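Local structure of endo-beta-1,4-glucanase (cellulase B) (Bacillus halodurans, 4V2X) at residues 341-346 against 383-388; 333-339 against 390-395; 301-305 against 348-353. The protein probably acts as an endo-beta-1,4-glucanase, hydrolysing xyloglucan and beta-1,3-1,4-glucans with the help of a carbohydrate-binding module of family 46. All blocks are in the same frame, centred on the assembly; numbering follows the deposited sequence. Where two conformers were deposited one is given.

Contact 1: 341-346 against 383-388; sequences FEFLIH and SWEGRS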
loop_
_atom_site.group_PDB
_atom_site.type_symbol
_atom_site.label_atom_id
_atom_site.label_comp_id
_atom_site.label_asym_id
_atom_site.label_seq_id
_atom_site.Cartn_x
_atom_site.Cartn_y
_atom_site.Cartn_z
ATOM N N PHE A 341 -20.184 -29.421 4.096
ATOM C CA PHE A 341 -18.860 -29.855 4.518
ATOM C C PHE A 341 -18.178 -30.755 3.488
ATOM O O PHE A 341 -16.993 -30.597 3.223
ATOM C CB PHE A 341 -18.899 -30.511 5.903
ATOM C CG PHE A 341 -18.978 -29.516 7.031
ATOM C CD1 PHE A 341 -20.195 -28.999 7.443
ATOM C CD2 PHE A 341 -17.826 -29.095 7.680
ATOM C CE1 PHE A 341 -20.267 -28.080 8.476
ATOM C CE2 PHE A 341 -17.888 -28.177 8.716
ATOM C CZ PHE A 341 -19.111 -27.657 9.108
ATOM N N GLU A 342 -18.927 -31.674 2.895
ATOM C CA GLU A 342 -18.384 -32.547 1.851
ATOM C C GLU A 342 -17.828 -31.716 0.690
ATOM O O GLU A 342 -16.700 -31.933 0.231
ATOM C CB GLU A 342 -19.463 -33.511 1.361
ATOM C CG GLU A 342 -18.951 -34.692 0.537
ATOM C CD GLU A 342 -18.626 -34.349 -0.905
ATOM O OE1 GLU A 342 -19.308 -33.482 -1.513
ATOM O OE2 GLU A 342 -17.691 -34.983 -1.451
ATOM N N PHE A 343 -18.621 -30.754 0.236
ATOM C CA PHE A 343 -18.272 -29.941 -0.934
ATOM C C PHE A 343 -17.102 -29.023 -0.617
ATOM O O PHE A 343 -16.141 -28.939 -1.386
ATOM C CB PHE A 343 -19.505 -29.142 -1.365
ATOM C CG PHE A 343 -19.323 -28.337 -2.621
ATOM C CD1 PHE A 343 -18.811 -27.048 -2.570
ATOM C CD2 PHE A 343 -19.736 -28.843 -3.845
ATOM C CE1 PHE A 343 -18.674 -26.291 -3.725
ATOM C CE2 PHE A 343 -19.607 -28.089 -4.997
ATOM C CZ PHE A 343 -19.070 -26.818 -4.936
ATOM N N LEU A 344 -17.167 -28.352 0.530
ATOM C CA LEU A 344 -16.095 -27.455 0.937
ATOM C C LEU A 344 -14.764 -28.199 1.014
ATOM O O LEU A 344 -13.763 -27.778 0.414
ATOM C CB LEU A 344 -16.407 -26.823 2.289
ATOM C CG LEU A 344 -15.304 -25.930 2.857
ATOM C CD1 LEU A 344 -14.965 -24.775 1.916
ATOM C CD2 LEU A 344 -15.686 -25.418 4.232
ATOM N N ILE A 345 -14.750 -29.310 1.747
ATOM C CA ILE A 345 -13.490 -30.008 1.988
ATOM C C ILE A 345 -12.932 -30.588 0.691
ATOM O O ILE A 345 -11.720 -30.567 0.482
ATOM C CB ILE A 345 -13.609 -31.063 3.114
ATOM C CG1 ILE A 345 -13.859 -30.346 4.444
ATOM C CG2 ILE A 345 -12.341 -31.908 3.201
ATOM C CD1 ILE A 345 -14.314 -31.252 5.574
ATOM N N HIS A 346 -13.803 -31.056 -0.200
ATOM C CA HIS A 346 -13.341 -31.509 -1.506
ATOM C C HIS A 346 -12.610 -30.379 -2.216
ATOM O O HIS A 346 -11.512 -30.568 -2.750
ATOM C CB HIS A 346 -14.503 -31.987 -2.374
ATOM C CG HIS A 346 -14.155 -32.105 -3.825
ATOM N ND1 HIS A 346 -13.214 -32.997 -4.292
ATOM C CD2 HIS A 346 -14.610 -31.434 -4.910
ATOM C CE1 HIS A 346 -13.103 -32.871 -5.601
ATOM N NE2 HIS A 346 -13.940 -31.932 -6.001
ATOM N N SER A 383 -14.170 -36.999 4.038
ATOM C CA SER A 383 -13.773 -35.944 3.125
ATOM C C SER A 383 -12.270 -35.687 3.138
ATOM O O SER A 383 -11.723 -35.218 2.138
ATOM C CB SER A 383 -14.556 -34.660 3.426
ATOM O OG SER A 383 -15.952 -34.881 3.258
ATOM N N TRP A 384 -11.594 -36.005 4.243
ATOM C CA TRP A 384 -10.136 -35.900 4.277
ATOM C C TRP A 384 -9.485 -36.795 3.227
ATOM O O TRP A 384 -8.399 -36.493 2.742
ATOM C CB TRP A 384 -9.561 -36.274 5.648
ATOM C CG TRP A 384 -10.093 -35.512 6.802
ATOM C CD1 TRP A 384 -10.720 -34.297 6.786
ATOM C CD2 TRP A 384 -10.023 -35.911 8.168
ATOM N NE1 TRP A 384 -11.070 -33.931 8.060
ATOM C CE2 TRP A 384 -10.648 -34.904 8.930
ATOM C CE3 TRP A 384 -9.494 -37.030 8.824
ATOM C CZ2 TRP A 384 -10.756 -34.980 10.321
ATOM C CZ3 TRP A 384 -9.604 -37.104 10.203
ATOM C CH2 TRP A 384 -10.228 -36.084 10.933
ATOM N N GLU A 385 -10.150 -37.897 2.895
ATOM C CA GLU A 385 -9.631 -38.874 1.948
ATOM C C GLU A 385 -10.222 -38.751 0.545
ATOM O O GLU A 385 -9.565 -39.088 -0.428
ATOM C CB GLU A 385 -9.894 -40.286 2.475
ATOM C CG GLU A 385 -9.354 -40.541 3.875
ATOM C CD GLU A 385 -7.881 -40.218 4.017
ATOM O OE1 GLU A 385 -7.125 -40.401 3.036
ATOM O OE2 GLU A 385 -7.472 -39.788 5.115
ATOM N N GLY A 386 -11.467 -38.308 0.429
ATOM C CA GLY A 386 -12.098 -38.265 -0.884
ATOM C C GLY A 386 -13.572 -37.967 -0.778
ATOM O O GLY A 386 -14.085 -37.742 0.313
ATOM N N ARG A 387 -14.253 -37.966 -1.914
ATOM C CA ARG A 387 -15.638 -37.521 -1.954
ATOM C C ARG A 387 -16.600 -38.587 -1.477
ATOM O O ARG A 387 -16.371 -39.786 -1.650
ATOM C CB ARG A 387 -16.033 -37.077 -3.358
ATOM C CG ARG A 387 -15.188 -35.923 -3.881
ATOM C CD ARG A 387 -15.976 -35.067 -4.859
ATOM N NE ARG A 387 -17.024 -34.287 -4.201
ATOM C CZ ARG A 387 -17.754 -33.345 -4.796
ATOM N NH1 ARG A 387 -17.577 -33.052 -6.084
ATOM N NH2 ARG A 387 -18.673 -32.686 -4.105
ATOM N N SER A 388 -17.682 -38.126 -0.866
ATOM C CA SER A 388 -18.783 -38.991 -0.474
ATOM C C SER A 388 -19.997 -38.697 -1.345
ATOM O O SER A 388 -20.245 -37.549 -1.756
ATOM C CB SER A 388 -19.141 -38.787 0.992
ATOM O OG SER A 388 -18.082 -39.171 1.854
#

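Contact 2: 333-339 against 390-395; sequences QQGEKLK and VAESNF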
loop_
_atom_site.group_PDB
_atom_site.type_symbol
_atom_site.label_atom_id
_atom_site.label_comp_id
_atom_site.label_asym_id
_atom_site.label_seq_id
_atom_site.Cartn_x
_atom_site.Cartn_y
_atom_site.Cartn_z
ATOM N N GLN A 333 -30.201 -27.458 8.256
ATOM C CA GLN A 333 -30.795 -28.779 8.053
ATOM C C GLN A 333 -29.665 -29.795 7.901
ATOM O O GLN A 333 -28.673 -29.537 7.211
ATOM C CB GLN A 333 -31.708 -28.777 6.827
ATOM C CG GLN A 333 -32.712 -29.913 6.807
ATOM C CD GLN A 333 -32.124 -31.244 6.378
ATOM O OE1 GLN A 333 -31.160 -31.299 5.612
ATOM N NE2 GLN A 333 -32.732 -32.330 6.845
ATOM N N GLN A 334 -29.806 -30.941 8.558
ATOM C CA GLN A 334 -28.685 -31.879 8.699
ATOM C C GLN A 334 -28.078 -32.362 7.375
ATOM O O GLN A 334 -26.855 -32.376 7.230
ATOM C CB GLN A 334 -29.114 -33.080 9.544
ATOM C CG GLN A 334 -28.011 -34.089 9.826
ATOM C CD GLN A 334 -26.914 -33.569 10.736
ATOM O OE1 GLN A 334 -26.921 -32.410 11.154
ATOM N NE2 GLN A 334 -25.954 -34.436 11.044
ATOM N N GLY A 335 -28.915 -32.777 6.427
ATOM C CA GLY A 335 -28.421 -33.221 5.127
ATOM C C GLY A 335 -27.693 -32.122 4.382
ATOM O O GLY A 335 -26.644 -32.344 3.771
ATOM N N GLU A 336 -28.244 -30.917 4.456
ATOM C CA GLU A 336 -27.652 -29.768 3.768
ATOM C C GLU A 336 -26.325 -29.379 4.428
ATOM O O GLU A 336 -25.375 -28.991 3.754
ATOM C CB GLU A 336 -28.653 -28.608 3.744
ATOM C CG GLU A 336 -29.994 -28.991 3.118
ATOM C CD GLU A 336 -29.865 -29.514 1.690
ATOM O OE1 GLU A 336 -29.204 -28.848 0.863
ATOM O OE2 GLU A 336 -30.431 -30.588 1.386
ATOM N N LYS A 337 -26.272 -29.503 5.748
ATOM C CA LYS A 337 -25.049 -29.279 6.511
ATOM C C LYS A 337 -23.960 -30.238 6.051
ATOM O O LYS A 337 -22.820 -29.835 5.810
ATOM C CB LYS A 337 -25.338 -29.488 8.002
ATOM C CG LYS A 337 -24.148 -29.305 8.921
ATOM C CD LYS A 337 -24.385 -29.940 10.283
ATOM C CE LYS A 337 -25.605 -29.360 10.981
ATOM N NZ LYS A 337 -25.819 -30.030 12.292
ATOM N N LEU A 338 -24.319 -31.512 5.915
ATOM C CA LEU A 338 -23.357 -32.529 5.506
ATOM C C LEU A 338 -22.836 -32.248 4.110
ATOM O O LEU A 338 -21.639 -32.368 3.862
ATOM C CB LEU A 338 -23.985 -33.921 5.557
ATOM C CG LEU A 338 -24.386 -34.426 6.940
ATOM C CD1 LEU A 338 -25.115 -35.750 6.803
ATOM C CD2 LEU A 338 -23.191 -34.555 7.862
ATOM N N LYS A 339 -23.720 -31.846 3.202
ATOM C CA LYS A 339 -23.300 -31.569 1.828
ATOM C C LYS A 339 -22.386 -30.350 1.753
ATOM O O LYS A 339 -21.444 -30.350 0.972
ATOM C CB LYS A 339 -24.501 -31.417 0.895
ATOM C CG LYS A 339 -25.207 -32.742 0.651
ATOM C CD LYS A 339 -26.409 -32.616 -0.259
ATOM C CE LYS A 339 -27.592 -31.990 0.452
ATOM N NZ LYS A 339 -28.824 -32.047 -0.373
ATOM N N VAL A 390 -23.876 -38.147 -1.949
ATOM C CA VAL A 390 -24.911 -37.484 -1.162
ATOM C C VAL A 390 -26.225 -37.575 -1.920
ATOM O O VAL A 390 -26.291 -38.192 -2.984
ATOM C CB VAL A 390 -24.525 -36.020 -0.855
ATOM C CG1 VAL A 390 -23.232 -35.978 -0.053
ATOM C CG2 VAL A 390 -24.367 -35.202 -2.131
ATOM N N ALA A 391 -27.276 -36.973 -1.381
ATOM C CA ALA A 391 -28.586 -37.038 -2.018
ATOM C C ALA A 391 -29.341 -35.731 -1.849
ATOM O O ALA A 391 -28.938 -34.864 -1.068
ATOM C CB ALA A 391 -29.388 -38.205 -1.450
ATOM N N GLU A 392 -30.429 -35.597 -2.600
ATOM C CA GLU A 392 -31.260 -34.398 -2.549
ATOM C C GLU A 392 -31.673 -34.040 -1.122
ATOM O O GLU A 392 -31.779 -32.860 -0.781
ATOM C CB GLU A 392 -32.494 -34.548 -3.448
ATOM C CG GLU A 392 -33.446 -35.657 -3.047
ATOM C CD GLU A 392 -34.668 -35.719 -3.942
ATOM O OE1 GLU A 392 -34.567 -36.301 -5.040
ATOM O OE2 GLU A 392 -35.723 -35.190 -3.542
ATOM N N SER A 393 -31.910 -35.063 -0.302
ATOM C CA SER A 393 -32.263 -34.879 1.102
ATOM C C SER A 393 -31.766 -36.061 1.926
ATOM O O SER A 393 -31.464 -37.118 1.383
ATOM C CB SER A 393 -33.786 -34.762 1.270
ATOM O OG SER A 393 -34.325 -33.673 0.534
ATOM N N ASN A 394 -31.728 -35.880 3.240
ATOM C CA ASN A 394 -31.469 -36.980 4.172
ATOM C C ASN A 394 -32.762 -37.474 4.823
ATOM O O ASN A 394 -32.770 -37.895 5.975
ATOM C CB ASN A 394 -30.461 -36.560 5.239
ATOM C CG ASN A 394 -31.036 -35.573 6.224
ATOM O OD1 ASN A 394 -31.804 -34.692 5.852
ATOM N ND2 ASN A 394 -30.679 -35.728 7.497
ATOM N N PHE A 395 -33.860 -37.437 4.077
ATOM C CA PHE A 395 -35.142 -37.860 4.627
ATOM C C PHE A 395 -36.066 -38.353 3.542
ATOM O O PHE A 395 -35.905 -38.004 2.377
ATOM C CB PHE A 395 -35.819 -36.724 5.414
ATOM C CG PHE A 395 -35.961 -35.432 4.644
ATOM C CD1 PHE A 395 -36.916 -35.293 3.647
ATOM C CD2 PHE A 395 -35.141 -34.349 4.926
ATOM C CE1 PHE A 395 -37.036 -34.114 2.935
ATOM C CE2 PHE A 395 -35.270 -33.154 4.222
ATOM C CZ PHE A 395 -36.215 -33.039 3.221
HETATM O O HOH W 1 -31.177 -32.688 3.231
#

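Contact 3: 301-305 against 348-353; sequences FDRVH and LNERDI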
loop_
_atom_site.group_PDB
_atom_site.type_symbol
_atom_site.label_atom_id
_atom_site.label_comp_id
_atom_site.label_asym_id
_atom_site.label_seq_id
_atom_site.Cartn_x
_atom_site.Cartn_y
_atom_site.Cartn_z
ATOM N N PHE A 301 -12.121 -19.791 -3.246
ATOM C CA PHE A 301 -10.916 -20.578 -3.137
ATOM C C PHE A 301 -10.142 -20.647 -4.442
ATOM O O PHE A 301 -8.946 -20.852 -4.417
ATOM C CB PHE A 301 -11.216 -21.908 -2.455
ATOM C CG PHE A 301 -11.590 -21.718 -1.016
ATOM C CD1 PHE A 301 -10.632 -21.302 -0.101
ATOM C CD2 PHE A 301 -12.906 -21.847 -0.589
ATOM C CE1 PHE A 301 -10.962 -21.069 1.216
ATOM C CE2 PHE A 301 -13.249 -21.608 0.729
ATOM C CZ PHE A 301 -12.275 -21.229 1.636
ATOM N N ASP A 302 -10.794 -20.381 -5.571
ATOM C CA ASP A 302 -10.037 -20.147 -6.802
ATOM C C ASP A 302 -9.161 -18.904 -6.637
ATOM O O ASP A 302 -8.000 -18.915 -7.027
ATOM C CB ASP A 302 -10.954 -19.987 -8.018
ATOM C CG ASP A 302 -11.379 -21.320 -8.627
ATOM O OD1 ASP A 302 -10.867 -22.395 -8.217
ATOM O OD2 ASP A 302 -12.217 -21.289 -9.550
ATOM N N ARG A 303 -9.717 -17.829 -6.072
ATOM C CA ARG A 303 -8.941 -16.612 -5.834
ATOM C C ARG A 303 -7.755 -16.908 -4.916
ATOM O O ARG A 303 -6.624 -16.511 -5.181
ATOM C CB ARG A 303 -9.797 -15.505 -5.210
ATOM C CG ARG A 303 -10.858 -14.902 -6.115
ATOM C CD ARG A 303 -11.426 -13.619 -5.520
ATOM N NE ARG A 303 -12.112 -13.813 -4.239
ATOM C CZ ARG A 303 -13.413 -14.070 -4.089
ATOM N NH1 ARG A 303 -14.213 -14.206 -5.142
ATOM N NH2 ARG A 303 -13.927 -14.207 -2.869
ATOM N N VAL A 304 -8.028 -17.630 -3.843
ATOM C CA VAL A 304 -7.003 -17.981 -2.874
ATOM C C VAL A 304 -5.903 -18.829 -3.531
ATOM O O VAL A 304 -4.716 -18.585 -3.326
ATOM C CB VAL A 304 -7.619 -18.725 -1.674
ATOM C CG1 VAL A 304 -6.547 -19.291 -0.759
ATOM C CG2 VAL A 304 -8.533 -17.787 -0.891
ATOM N N HIS A 305 -6.305 -19.807 -4.329
ATOM C CA HIS A 305 -5.338 -20.676 -4.979
ATOM C C HIS A 305 -4.493 -19.897 -5.992
ATOM O O HIS A 305 -3.266 -20.004 -6.003
ATOM C CB HIS A 305 -6.028 -21.856 -5.658
ATOM C CG HIS A 305 -5.061 -22.836 -6.239
ATOM N ND1 HIS A 305 -4.536 -23.885 -5.516
ATOM C CD2 HIS A 305 -4.466 -22.877 -7.451
ATOM C CE1 HIS A 305 -3.687 -24.555 -6.276
ATOM N NE2 HIS A 305 -3.623 -23.960 -7.454
ATOM N N LEU A 348 -11.260 -27.639 -1.039
ATOM C CA LEU A 348 -10.010 -27.315 -0.355
ATOM C C LEU A 348 -8.914 -28.321 -0.706
ATOM O O LEU A 348 -7.770 -27.936 -0.939
ATOM C CB LEU A 348 -10.224 -27.280 1.148
ATOM C CG LEU A 348 -11.189 -26.192 1.628
ATOM C CD1 LEU A 348 -11.457 -26.373 3.108
ATOM C CD2 LEU A 348 -10.641 -24.797 1.341
ATOM N N ASN A 349 -9.274 -29.597 -0.769
ATOM C CA ASN A 349 -8.320 -30.640 -1.153
ATOM C C ASN A 349 -7.779 -30.415 -2.552
ATOM O O ASN A 349 -6.576 -30.537 -2.786
ATOM C CB ASN A 349 -8.961 -32.031 -1.078
ATOM C CG ASN A 349 -9.159 -32.511 0.345
ATOM O OD1 ASN A 349 -8.516 -32.038 1.274
ATOM N ND2 ASN A 349 -10.057 -33.459 0.518
ATOM N N GLU A 350 -8.680 -30.096 -3.478
ATOM C CA GLU A 350 -8.313 -29.820 -4.860
ATOM C C GLU A 350 -7.286 -28.695 -4.944
ATOM O O GLU A 350 -6.431 -28.697 -5.825
ATOM C CB GLU A 350 -9.548 -29.442 -5.675
ATOM C CG GLU A 350 -10.441 -30.618 -6.026
ATOM C CD GLU A 350 -9.800 -31.546 -7.040
ATOM O OE1 GLU A 350 -9.265 -31.040 -8.052
ATOM O OE2 GLU A 350 -9.832 -32.773 -6.822
ATOM N N ARG A 351 -7.383 -27.737 -4.026
ATOM C CA ARG A 351 -6.528 -26.550 -4.049
ATOM C C ARG A 351 -5.407 -26.577 -3.000
ATOM O O ARG A 351 -4.762 -25.558 -2.753
ATOM C CB ARG A 351 -7.419 -25.311 -3.908
ATOM C CG ARG A 351 -8.331 -25.125 -5.121
ATOM C CD ARG A 351 -9.493 -24.187 -4.829
ATOM N NE ARG A 351 -10.417 -24.071 -5.962
ATOM C CZ ARG A 351 -11.318 -24.988 -6.304
ATOM N NH1 ARG A 351 -11.417 -26.115 -5.609
ATOM N NH2 ARG A 351 -12.110 -24.790 -7.362
ATOM N N ASP A 352 -5.166 -27.738 -2.394
ATOM C CA ASP A 352 -4.029 -27.922 -1.483
ATOM C C ASP A 352 -4.101 -27.004 -0.264
ATOM O O ASP A 352 -3.070 -26.598 0.274
ATOM C CB ASP A 352 -2.708 -27.675 -2.237
ATOM C CG ASP A 352 -1.499 -28.326 -1.568
ATOM O OD1 ASP A 352 -1.645 -29.381 -0.916
ATOM O OD2 ASP A 352 -0.383 -27.782 -1.717
ATOM N N ILE A 353 -5.314 -26.683 0.178
ATOM C CA ILE A 353 -5.492 -25.772 1.302
ATOM C C ILE A 353 -5.684 -26.580 2.583
ATOM O O ILE A 353 -6.588 -27.409 2.686
ATOM C CB ILE A 353 -6.672 -24.809 1.054
ATOM C CG1 ILE A 353 -6.313 -23.839 -0.084
ATOM C CG2 ILE A 353 -7.004 -24.026 2.325
ATOM C CD1 ILE A 353 -7.487 -23.077 -0.664
#

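Contact 1: 341-346 against 383-388
R387 meets E342 and H346 where helix 334-350 of the (beta/alpha)8 barrel packs against the end of helix 374-385 and the loop that begins at G386, the first residue to leave the helix, with positive phi. Followed outward, the arginine has its CB 3.3 Å from E342 OE2. CG then passes beside H346 ND1, and CD sits over the centre of the H346 ring, 3.5 Å from the centroid, a CH-pi contact. A bend at chi3 (71°) turns the guanidinium flat above that ring, planes 7° apart, with NH1 3.6 Å from H346 CD2. Beyond the bend the arginine forms a side-on, two-bond salt bridge: NE donates to E342 OE2 at 2.9 Å and NH2 to E342 OE1 at 2.8 Å. Both bonds are nearly straight and use syn lone pairs, and the carboxylate and guanidinium planes are only 4° apart. The stack and paired bonds together fix the rotation of the guanidinium. E342 OE2 also accepts from S388 N (3.2 Å), which comes from above the carboxylate plane, so the loop backbone shares the same anchor. S383 OG turns to M379 O in its own helix, while its CB touches I345 CG2 at 3.5 Å.

Contact 2: 333-339 against 390-395
The amino end of helix 334-350, capped by Q333 and joined by that same residue to N394, is where the catalytic barrel meets the start of the following beta-sandwich module. Q333 takes the N-cap position: its OE1 accepts from E336 N at 3.2 Å, and more weakly from G335 N. The other end of the amide works across the contact. Q333 NE2 donates to N394 OD1 at 2.7 Å, in the amide plane of Q333 and on a lone pair of the acceptor, although the two amide planes stand 69° apart. The same NE2 lies at the edge of the F395 ring. N394 reaches this point because its CG stands between its backbone N and carbonyl carbon (chi1 71°), which brings N394 CG 3.5 Å from G335 N. A water accepts from N394 N and sits 2.8 Å from Q333 OE1 and 2.9 Å from E336 OE2. K339 supplies the second grip: bent at chi3, its NZ hydrogen-bonds A391 O at 2.9 Å and, weakly, E392 O. Within the helix, K339 NZ also forms a salt bridge with E336 OE2 (2.8 Å), and R288 pairs with the same carboxylate. K339 CG rests on V390 CB at 3.7 Å. Around the contact, V390 leans on M379 of helix 374-385, W473 of strand 473-480 packs against V390, A391 and N394, and strand 390-391 is hydrogen-bonded to strand 407-412.

Contact 3: 301-305 against 348-353
F301 and D302 of helix 291-309 meet L348, R351 and I353 at and just beyond the carboxyl end of helix 334-350, two successive outer helices of the (beta/alpha)8 barrel that flank strand 315-320. The apolar contacts lie on the side facing the barrel strands. L348 CD2 stands over the centre of the F301 ring, 3.7 Å from the centroid and 11° off the normal, a clear CH-pi geometry. I353 CD1 approaches the same ring obliquely, 3.7 Å from F301 CD1, and also touches V304 CG1 at 3.9 Å. L317 of strand 315-320 touches F301, L348 and I353, continuing this packing into the barrel wall.

The ionic contact is a salt bridge made by one long side chain. The extended chain of R351 (chi3 -176°) carries NE on to D302, while R351 CD passes 3.4 Å from F301 O. NE and NH2 both bond to the single oxygen D302 OD1, at 2.8 Å each. OD1 lies near the guanidinium plane, while both nitrogens reach it from the same face of the carboxylate plane. R351 NH1 turns back to H347 O, which gives the guanidinium a second anchor.

The remaining bond uses backbone. H305 ND1 donates to R351 O at 3.2 Å; the oxygen lies at the ring edge, near its plane, but the donor is tilted off the carbonyl plane. That carbonyl belongs to the helix end, where D352, with positive phi, completes a Schellman motif through I353 N to L348 O (3.0 Å) and D352 N to N349 O.

The donor direction implies that H305 carries a proton on ND1, whatever its overall charge. In the ion pair two bent bonds, their N-H...O angles near 145°, share one oxygen, unlike a pair using both carboxylate oxygens.

Helix 334-350 serves all three contacts at successive levels: its capped start in contact 2, its middle in contact 1 and its terminus in contact 3. Contacts 1 and 3 are joined by N349 ND2, which probably bonds S383 O, and by packing of L344 CD1 on F301 CE2; contact 2 lies about 24 Å from contact 3, centre to centre. All three are partly buried. Contact 3 includes apolar packing against L317 of the barrel wall, whereas contact 1 depends on a coplanar ion pair with a stacked imidazole. Contact 2, at the boundary between modules, is mainly polar, mixing amide, lysine-to-carbonyl and water-mediated bonds.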